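PDB 2BH4: cytochrome C-550 from Paracoccus versutus, which probably carries single electrons between redox partners through a covalently bound heme c, here in a variant with one engineered axial ligand. Local coordinates for residues E2-C15 with L104-Q117. The protein carries 1 engineered substitution. Sequence-based numbering, arbitrary orientation.
With HEC (heme c), chain B.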
ATOM      1  N   GLU A   2      -8.139 -15.092   6.947  1.00 40.59           N
ATOM      2  CA  GLU A   2      -8.486 -14.217   8.102  1.00 37.80           C
ATOM      3  C   GLU A   2      -7.205 -13.569   8.643  1.00 35.29           C
ATOM      4  O   GLU A   2      -6.483 -14.151   9.463  1.00 34.99           O
ATOM      5  CB  GLU A   2      -9.180 -15.035   9.194  1.00 39.90           C
ATOM      6  CG  GLU A   2      -9.852 -14.192  10.291  1.00 43.88           C
ATOM      7  CD  GLU A   2     -11.205 -13.633   9.862  1.00 50.74           C
ATOM      8  OE1 GLU A   2     -11.582 -13.795   8.674  1.00 54.14           O
ATOM      9  OE2 GLU A   2     -11.899 -13.039  10.721  1.00 55.15           O
ATOM     10  N   GLY A   3      -6.904 -12.370   8.155  1.00 31.95           N
ATOM     11  CA  GLY A   3      -5.688 -11.677   8.563  1.00 27.81           C
ATOM     12  C   GLY A   3      -5.656 -11.340  10.034  1.00 24.02           C
ATOM     13  O   GLY A   3      -6.676 -10.986  10.617  1.00 24.71           O
ATOM     14  N   ASP A   4      -4.477 -11.455  10.624  1.00 19.58           N
ATOM     15  CA  ASP A   4      -4.238 -11.187  12.044  1.00 19.01           C
ATOM     16  C   ASP A   4      -3.411  -9.899  12.165  1.00 17.23           C
ATOM     17  O   ASP A   4      -2.217  -9.887  11.866  1.00 16.27           O
ATOM     18  CB  ASP A   4      -3.483 -12.392  12.603  1.00 20.13           C
ATOM     19  CG  ASP A   4      -3.160 -12.296  14.074  1.00 20.18           C
ATOM     20  OD1 ASP A   4      -3.018 -11.162  14.618  1.00 21.90           O
ATOM     21  OD2 ASP A   4      -2.979 -13.404  14.667  1.00 23.90           O
ATOM     22  N   ALA A   5      -4.045  -8.823  12.611  1.00 16.78           N
ATOM     23  CA  ALA A   5      -3.379  -7.522  12.654  1.00 16.92           C
ATOM     24  C   ALA A   5      -2.196  -7.488  13.612  1.00 18.61           C
ATOM     25  O   ALA A   5      -1.267  -6.735  13.432  1.00 16.65           O
ATOM     26  CB  ALA A   5      -4.368  -6.420  12.996  1.00 17.12           C
ATOM     27  N   ALA A   6      -2.214  -8.337  14.642  1.00 17.18           N
ATOM     28  CA  ALA A   6      -1.106  -8.385  15.574  1.00 19.49           C
ATOM     29  C   ALA A   6       0.148  -8.938  14.922  1.00 18.59           C
ATOM     30  O   ALA A   6       1.239  -8.408  15.102  1.00 19.16           O
ATOM     31  CB  ALA A   6      -1.484  -9.205  16.791  1.00 19.23           C
ATOM     32  N   LYS A   7      -0.008 -10.003  14.152  1.00 17.37           N
ATOM     33  CA  LYS A   7       1.098 -10.526  13.371  1.00 18.18           C
ATOM     34  C   LYS A   7       1.506  -9.518  12.297  1.00 17.72           C
ATOM     35  O   LYS A   7       2.678  -9.349  12.003  1.00 18.56           O
ATOM     36  CB  LYS A   7       0.717 -11.837  12.708  1.00 17.79           C
ATOM     37  CG  LYS A   7       0.572 -13.010  13.670  1.00 21.36           C
ATOM     38  CD  LYS A   7       0.327 -14.320  12.904  1.00 23.52           C
ATOM     39  CE  LYS A   7       0.034 -15.497  13.830  1.00 28.03           C
ATOM     40  NZ  LYS A   7      -0.569 -16.653  13.088  1.00 32.33           N
ATOM     41  N   GLY A   8       0.524  -8.869  11.689  1.00 17.44           N
ATOM     42  CA  GLY A   8       0.812  -7.875  10.646  1.00 16.09           C
ATOM     43  C   GLY A   8       1.679  -6.737  11.131  1.00 16.42           C
ATOM     44  O   GLY A   8       2.523  -6.252  10.384  1.00 17.39           O
ATOM     45  N   GLU A   9       1.439  -6.275  12.368  1.00 17.58           N
ATOM     46  CA  GLU A   9       2.246  -5.189  12.931  1.00 17.85           C
ATOM     47  C   GLU A   9       3.735  -5.563  12.944  1.00 18.67           C
ATOM     48  O   GLU A   9       4.600  -4.763  12.596  1.00 18.01           O
ATOM     49  CB  GLU A   9       1.749  -4.829  14.332  1.00 18.36           C
ATOM     50  CG  GLU A   9       2.455  -3.670  14.973  1.00 19.77           C
ATOM     51  CD  GLU A   9       1.711  -3.140  16.200  1.00 24.29           C
ATOM     52  OE1 GLU A   9       0.980  -3.906  16.866  1.00 28.78           O
ATOM     53  OE2 GLU A   9       1.854  -1.929  16.487  1.00 34.40           O
ATOM     54  N   LYS A  10       4.032  -6.801  13.309  1.00 19.19           N
ATOM     55  CA  LYS A  10       5.419  -7.270  13.303  1.00 20.43           C
ATOM     56  C   LYS A  10       5.981  -7.360  11.888  1.00 21.20           C
ATOM     57  O   LYS A  10       7.082  -6.893  11.649  1.00 20.80           O
ATOM     58  CB  LYS A  10       5.552  -8.630  14.009  1.00 21.27           C
ATOM     59  CG  LYS A  10       4.987  -8.657  15.390  1.00 27.43           C
ATOM     60  CD  LYS A  10       5.322  -9.996  16.006  1.00 27.43           C
ATOM     61  CE  LYS A  10       4.252 -10.535  16.879  1.00 33.81           C
ATOM     62  NZ  LYS A  10       4.517 -11.987  17.074  1.00 33.15           N
ATOM     63  N   GLU A  11       5.205  -7.902  10.948  1.00 19.67           N
ATOM     64  CA  GLU A  11       5.651  -8.032   9.567  1.00 21.30           C
ATOM     65  C   GLU A  11       5.888  -6.685   8.908  1.00 18.44           C
ATOM     66  O   GLU A  11       6.713  -6.576   8.019  1.00 18.71           O
ATOM     67  CB  GLU A  11       4.674  -8.867   8.750  1.00 23.84           C
ATOM     68  CG  GLU A  11       4.822 -10.337   9.012  1.00 31.34           C
ATOM     69  CD  GLU A  11       6.184 -10.847   8.580  1.00 35.83           C
ATOM     70  OE1 GLU A  11       6.493 -10.758   7.374  1.00 33.68           O
ATOM     71  OE2 GLU A  11       6.959 -11.298   9.452  1.00 38.72           O
ATOM     72  N   PHE A  12       5.213  -5.650   9.399  1.00 16.97           N
ATOM     73  CA  PHE A  12       5.370  -4.304   8.890  1.00 17.66           C
ATOM     74  C   PHE A  12       6.778  -3.780   9.137  1.00 16.04           C
ATOM     75  O   PHE A  12       7.158  -2.776   8.538  1.00 16.92           O
ATOM     76  CB  PHE A  12       4.298  -3.361   9.470  1.00 16.44           C
ATOM     77  CG  PHE A  12       4.182  -2.061   8.740  1.00 16.41           C
ATOM     78  CD1 PHE A  12       3.421  -1.971   7.587  1.00 16.22           C
ATOM     79  CD2 PHE A  12       4.870  -0.944   9.178  1.00 16.27           C
ATOM     80  CE1 PHE A  12       3.338  -0.771   6.895  1.00 18.01           C
ATOM     81  CE2 PHE A  12       4.816   0.249   8.483  1.00 18.72           C
ATOM     82  CZ  PHE A  12       4.058   0.342   7.344  1.00 16.86           C
ATOM     83  N   ASN A  13       7.560  -4.431   9.999  1.00 17.92           N
ATOM     84  CA  ASN A  13       8.970  -4.051  10.111  1.00 19.21           C
ATOM     85  C   ASN A  13       9.722  -4.168   8.767  1.00 18.98           C
ATOM     86  O   ASN A  13      10.713  -3.480   8.555  1.00 21.35           O
ATOM     87  CB  ASN A  13       9.679  -4.831  11.228  1.00 20.80           C
ATOM     88  CG  ASN A  13       9.168  -4.466  12.624  1.00 27.00           C
ATOM     89  OD1 ASN A  13       8.666  -3.361  12.874  1.00 29.89           O
ATOM     90  ND2 ASN A  13       9.286  -5.420  13.545  1.00 32.32           N
ATOM     91  N   LYS A  14       9.226  -4.989   7.852  1.00 17.69           N
ATOM     92  CA  LYS A  14       9.786  -5.091   6.473  1.00 18.03           C
ATOM     93  C   LYS A  14       9.358  -3.960   5.549  1.00 19.35           C
ATOM     94  O   LYS A  14       9.840  -3.889   4.399  1.00 21.76           O
ATOM     95  CB  LYS A  14       9.352  -6.396   5.845  1.00 20.43           C
ATOM     96  CG  LYS A  14       9.954  -7.609   6.505  1.00 20.55           C
ATOM     97  CD  LYS A  14       9.339  -8.888   6.017  1.00 24.05           C
ATOM     98  CE  LYS A  14       9.861 -10.064   6.834  1.00 28.15           C
ATOM     99  NZ  LYS A  14       9.336 -10.041   8.214  1.00 36.14           N
ATOM    100  N   CYS A  15       8.402  -3.148   6.009  1.00 15.67           N
ATOM    101  CA  CYS A  15       7.871  -2.016   5.247  1.00 15.15           C
ATOM    102  C   CYS A  15       8.331  -0.658   5.756  1.00 16.74           C
ATOM    103  O   CYS A  15       8.377   0.311   4.984  1.00 15.20           O
ATOM    104  CB  CYS A  15       6.337  -2.013   5.322  1.00 14.34           C
ATOM    105  SG  CYS A  15       5.541  -3.615   5.088  1.00 15.09           S
ATOM    106  N   LEU A 104       6.497  -9.373  -0.459  1.00 16.57           N
ATOM    107  CA  LEU A 104       6.338  -9.988   0.861  1.00 18.59           C
ATOM    108  C   LEU A 104       5.851 -11.407   0.624  1.00 21.63           C
ATOM    109  O   LEU A 104       4.804 -11.623   0.029  1.00 21.28           O
ATOM    110  CB  LEU A 104       5.364  -9.204   1.716  1.00 18.34           C
ATOM    111  CG  LEU A 104       5.159  -9.709   3.138  1.00 18.77           C
ATOM    112  CD1 LEU A 104       6.422  -9.576   3.956  1.00 21.17           C
ATOM    113  CD2 LEU A 104       3.998  -8.990   3.787  1.00 19.05           C
ATOM    114  N   GLY A 105       6.611 -12.361   1.157  1.00 24.38           N
ATOM    115  CA  GLY A 105       6.444 -13.764   0.826  1.00 25.25           C
ATOM    116  C   GLY A 105       5.499 -14.540   1.703  1.00 27.32           C
ATOM    117  O   GLY A 105       5.053 -15.626   1.325  1.00 31.94           O
ATOM    118  N   LYS A 106       5.181 -13.988   2.865  1.00 26.02           N
ATOM    119  CA  LYS A 106       4.240 -14.632   3.762  1.00 26.80           C
ATOM    120  C   LYS A 106       3.552 -13.589   4.614  1.00 22.85           C
ATOM    121  O   LYS A 106       3.972 -12.435   4.655  1.00 21.61           O
ATOM    122  CB  LYS A 106       4.947 -15.671   4.617  1.00 28.15           C
ATOM    123  CG  LYS A 106       6.078 -15.130   5.474  1.00 31.68           C
ATOM    124  CD  LYS A 106       6.752 -16.255   6.266  1.00 32.64           C
ATOM    125  CE  LYS A 106       7.895 -15.713   7.109  1.00 34.64           C
ATOM    126  NZ  LYS A 106       8.591 -16.796   7.877  1.00 38.42           N
ATOM    127  N   ASN A 107       2.459 -13.990   5.249  1.00 22.53           N
ATOM    128  CA  ASN A 107       1.752 -13.157   6.187  1.00 22.76           C
ATOM    129  C   ASN A 107       1.201 -11.901   5.517  1.00 20.20           C
ATOM    130  O   ASN A 107       1.047 -10.860   6.145  1.00 19.95           O
ATOM    131  CB  ASN A 107       2.659 -12.792   7.356  1.00 24.79           C
ATOM    132  CG  ASN A 107       3.224 -14.010   8.060  1.00 29.34           C
ATOM    133  OD1 ASN A 107       4.418 -14.084   8.342  1.00 34.68           O
ATOM    134  ND2 ASN A 107       2.375 -15.000   8.288  1.00 33.64           N
ATOM    135  N   GLN A 108       0.853 -12.020   4.241  1.00 19.07           N
ATOM    136  CA  GLN A 108       0.380 -10.847   3.511  1.00 18.31           C
ATOM    137  C   GLN A 108      -0.992 -10.376   3.994  1.00 16.96           C
ATOM    138  O   GLN A 108      -1.217  -9.169   4.195  1.00 17.55           O
ATOM    139  CB  GLN A 108       0.372 -11.098   1.991  1.00 17.82           C
ATOM    140  CG  GLN A 108       1.711 -11.543   1.422  1.00 18.45           C
ATOM    141  CD  GLN A 108       1.878 -13.062   1.370  1.00 19.76           C
ATOM    142  OE1 GLN A 108       1.209 -13.828   2.097  1.00 24.02           O
ATOM    143  NE2 GLN A 108       2.813 -13.507   0.540  1.00 26.63           N
ATOM    144  N   ALA A 109      -1.920 -11.306   4.207  1.00 16.99           N
ATOM    145  CA  ALA A 109      -3.212 -10.925   4.748  1.00 16.41           C
ATOM    146  C   ALA A 109      -3.051 -10.296   6.134  1.00 16.46           C
ATOM    147  O   ALA A 109      -3.852  -9.456   6.540  1.00 16.70           O
ATOM    148  CB  ALA A 109      -4.161 -12.111   4.820  1.00 17.84           C
ATOM    149  N   ASP A 110      -2.071 -10.773   6.895  1.00 16.42           N
ATOM    150  CA  ASP A 110      -1.808 -10.219   8.229  1.00 16.10           C
ATOM    151  C   ASP A 110      -1.401  -8.737   8.144  1.00 15.72           C
ATOM    152  O   ASP A 110      -1.934  -7.888   8.859  1.00 14.96           O
ATOM    153  CB  ASP A 110      -0.741 -11.035   8.970  1.00 15.35           C
ATOM    154  CG  ASP A 110      -1.176 -12.487   9.260  1.00 18.00           C
ATOM    155  OD1 ASP A 110      -2.397 -12.810   9.319  1.00 19.97           O
ATOM    156  OD2 ASP A 110      -0.260 -13.313   9.439  1.00 24.80           O
ATOM    157  N   VAL A 111      -0.453  -8.418   7.267  1.00 16.13           N
ATOM    158  CA  VAL A 111      -0.023  -7.033   7.145  1.00 15.94           C
ATOM    159  C   VAL A 111      -1.201  -6.175   6.665  1.00 15.83           C
ATOM    160  O   VAL A 111      -1.398  -5.064   7.130  1.00 14.81           O
ATOM    161  CB  VAL A 111       1.273  -6.884   6.265  0.50 16.47           C
ATOM    162  CG1 VAL A 111       0.973  -7.010   4.774  0.50 18.64           C
ATOM    163  CG2 VAL A 111       1.985  -5.559   6.519  0.50 15.37           C
ATOM    164  N   VAL A 112      -2.006  -6.698   5.752  1.00 15.35           N
ATOM    165  CA  VAL A 112      -3.161  -5.944   5.274  1.00 15.83           C
ATOM    166  C   VAL A 112      -4.193  -5.722   6.403  1.00 15.75           C
ATOM    167  O   VAL A 112      -4.830  -4.669   6.486  1.00 16.16           O
ATOM    168  CB  VAL A 112      -3.755  -6.554   3.998  1.00 16.52           C
ATOM    169  CG1 VAL A 112      -5.067  -5.877   3.611  1.00 18.95           C
ATOM    170  CG2 VAL A 112      -2.728  -6.455   2.841  1.00 17.77           C
ATOM    171  N   ALA A 113      -4.372  -6.708   7.279  1.00 15.14           N
ATOM    172  CA  ALA A 113      -5.231  -6.538   8.464  1.00 15.10           C
ATOM    173  C   ALA A 113      -4.721  -5.421   9.379  1.00 14.90           C
ATOM    174  O   ALA A 113      -5.504  -4.664   9.972  1.00 16.33           O
ATOM    175  CB  ALA A 113      -5.327  -7.848   9.240  1.00 15.22           C
ATOM    176  N   PHE A 114      -3.395  -5.325   9.497  1.00 14.60           N
ATOM    177  CA  PHE A 114      -2.789  -4.254  10.284  1.00 15.27           C
ATOM    178  C   PHE A 114      -3.092  -2.914   9.602  1.00 15.28           C
ATOM    179  O   PHE A 114      -3.464  -1.933  10.253  1.00 15.18           O
ATOM    180  CB  PHE A 114      -1.290  -4.498  10.452  1.00 15.71           C
ATOM    181  CG  PHE A 114      -0.558  -3.362  11.092  1.00 15.94           C
ATOM    182  CD1 PHE A 114      -0.760  -3.047  12.424  1.00 16.02           C
ATOM    183  CD2 PHE A 114       0.358  -2.618  10.362  1.00 16.62           C
ATOM    184  CE1 PHE A 114      -0.091  -1.984  13.008  1.00 20.44           C
ATOM    185  CE2 PHE A 114       1.039  -1.548  10.951  1.00 16.98           C
ATOM    186  CZ  PHE A 114       0.812  -1.233  12.265  1.00 19.26           C
ATOM    187  N   LEU A 115      -2.936  -2.854   8.281  1.00 14.79           N
ATOM    188  CA  LEU A 115      -3.256  -1.608   7.555  1.00 14.94           C
ATOM    189  C   LEU A 115      -4.733  -1.238   7.710  1.00 14.34           C
ATOM    190  O   LEU A 115      -5.077  -0.063   7.849  1.00 15.74           O
ATOM    191  CB  LEU A 115      -2.898  -1.744   6.092  1.00 15.96           C
ATOM    192  CG  LEU A 115      -1.410  -1.913   5.773  1.00 18.85           C
ATOM    193  CD1 LEU A 115      -1.262  -2.178   4.288  1.00 22.35           C
ATOM    194  CD2 LEU A 115      -0.606  -0.747   6.234  1.00 21.75           C
ATOM    195  N   ALA A 116      -5.608  -2.242   7.703  1.00 13.82           N
ATOM    196  CA  ALA A 116      -7.044  -2.004   7.867  1.00 14.56           C
ATOM    197  C   ALA A 116      -7.369  -1.490   9.271  1.00 14.59           C
ATOM    198  O   ALA A 116      -8.226  -0.639   9.449  1.00 15.03           O
ATOM    199  CB  ALA A 116      -7.827  -3.253   7.555  1.00 15.92           C
ATOM    200  N   GLN A 117      -6.682  -2.021  10.272  1.00 15.15           N
ATOM    201  CA  GLN A 117      -6.850  -1.541  11.647  1.00 15.26           C
ATOM    202  C   GLN A 117      -6.570  -0.047  11.736  1.00 14.56           C
ATOM    203  O   GLN A 117      -7.242   0.683  12.461  1.00 17.10           O
ATOM    204  CB  GLN A 117      -5.904  -2.325  12.547  1.00 16.51           C
ATOM    205  CG  GLN A 117      -5.884  -1.973  13.988  1.00 18.83           C
ATOM    206  CD  GLN A 117      -4.967  -2.904  14.751  1.00 17.79           C
ATOM    207  OE1 GLN A 117      -5.405  -3.674  15.614  1.00 25.77           O
ATOM    208  NE2 GLN A 117      -3.703  -2.898  14.380  1.00 21.50           N
TER
HETATM  209 FE   HEC B1123       5.531   0.178  -0.509  1.00 13.40          FE
HETATM  210  CHA HEC B1123       3.738   2.132  -2.633  1.00 13.33           C
HETATM  211  CHB HEC B1123       2.627  -1.066   0.794  1.00 13.25           C
HETATM  212  CHC HEC B1123       7.315  -2.076   1.360  1.00 13.10           C
HETATM  213  CHD HEC B1123       8.426   1.790  -1.313  1.00 15.35           C
HETATM  214  NA  HEC B1123       3.573   0.478  -0.862  1.00 13.86           N
HETATM  215  C1A HEC B1123       3.011   1.318  -1.799  1.00 12.39           C
HETATM  216  C2A HEC B1123       1.578   1.226  -1.772  1.00 12.39           C
HETATM  217  C3A HEC B1123       1.276   0.329  -0.820  1.00 12.01           C
HETATM  218  C4A HEC B1123       2.516  -0.156  -0.236  1.00 12.02           C
HETATM  219  CMA HEC B1123      -0.130  -0.123  -0.419  1.00 13.75           C
HETATM  220  CAA HEC B1123       0.624   2.059  -2.637  1.00 14.31           C
HETATM  221  CBA HEC B1123       0.329   3.341  -1.862  1.00 13.93           C
HETATM  222  CGA HEC B1123      -0.555   4.352  -2.555  1.00 14.21           C
HETATM  223  O1A HEC B1123      -0.669   5.497  -2.005  1.00 14.92           O
HETATM  224  O2A HEC B1123      -1.156   4.054  -3.622  1.00 14.17           O
HETATM  225  NB  HEC B1123       5.063  -1.294   0.831  1.00 12.34           N
HETATM  226  C1B HEC B1123       3.796  -1.585   1.288  1.00 12.49           C
HETATM  227  C2B HEC B1123       3.908  -2.618   2.295  1.00 12.70           C
HETATM  228  C3B HEC B1123       5.192  -2.931   2.409  1.00 12.82           C
HETATM  229  C4B HEC B1123       5.961  -2.085   1.517  1.00 12.23           C
HETATM  230  CMB HEC B1123       2.716  -3.202   3.069  1.00 14.21           C
HETATM  231  CAB HEC B1123       5.805  -4.014   3.321  1.00 15.02           C
HETATM  232  CBB HEC B1123       5.372  -5.282   3.055  1.00 14.11           C
HETATM  233  NC  HEC B1123       7.463  -0.095  -0.051  1.00 14.91           N
HETATM  234  C1C HEC B1123       8.026  -1.093   0.689  1.00 12.10           C
HETATM  235  C2C HEC B1123       9.461  -0.923   0.740  1.00 14.05           C
HETATM  236  C3C HEC B1123       9.798   0.145   0.005  1.00 15.28           C
HETATM  237  C4C HEC B1123       8.534   0.689  -0.480  1.00 11.30           C
HETATM  238  CMC HEC B1123      10.398  -1.867   1.519  1.00 16.06           C
HETATM  239  CAC HEC B1123      11.197   0.763  -0.268  1.00 17.48           C
HETATM  240  CBC HEC B1123      12.250   0.008  -0.687  1.00 16.10           C
HETATM  241  ND  HEC B1123       6.003   1.678  -1.746  1.00 12.70           N
HETATM  242  C1D HEC B1123       7.283   2.173  -1.957  1.00 12.38           C
HETATM  243  C2D HEC B1123       7.257   3.130  -3.041  1.00 14.09           C
HETATM  244  C3D HEC B1123       5.832   3.226  -3.449  1.00 11.79           C
HETATM  245  C4D HEC B1123       5.088   2.279  -2.609  1.00 13.56           C
HETATM  246  CMD HEC B1123       8.406   3.932  -3.658  1.00 15.82           C
HETATM  247  CAD HEC B1123       5.328   4.088  -4.622  1.00 13.34           C
HETATM  248  CBD HEC B1123       5.234   3.079  -5.783  1.00 15.06           C
HETATM  249  CGD HEC B1123       5.176   3.728  -7.164  1.00 16.16           C
HETATM  250  O1D HEC B1123       5.015   4.966  -7.233  1.00 20.43           O
HETATM  251  O2D HEC B1123       5.254   3.001  -8.188  1.00 20.67           O
HETATM  252  O   HOH W   1      -1.734  -4.579  15.701  1.00 29.57           O
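Gly8 and Phe114 meet where helices 5-11 and 108-117 cross, the perpendicular N- and C-terminal helix pair of the class I cytochrome c fold; their axes pass 6.6 Å apart at 99°. Bare of a side chain, Gly8 lets the backbones close in, its CA lying 3.3 Å from Asp110 O in a CA-H...O contact. Phe114 CG lies opposite its backbone N (chi1 172°), laying the ring flat against the Glu9 backbone, with Glu9 CA over the centre of one face, 3.8 Å from the centroid, a CH-pi contact. Phe12 meets this ring obliquely: Phe114 CE2 lies over a face of Phe12, Val111 CG2 comes at its edge, and Leu115 CD2 approaches Phe12 CE1 to 4.0 Å. Replacing Phe114 with alanine would probably leave Glu9 CA and CB without the ring face they pack on and the Phe12 ring freer to shift beside Cys15, bonded through SG to heme CAB. Leu104 CD1 meets Lys14 CD at 3.6 Å, while Leu104 CD2 turns to heme CBB. Asp4 caps helix 5-11 through OD1, and its backbone N donates to Asp110 OD1 at 2.8 Å from the anti side, 34° out of the carboxylate plane.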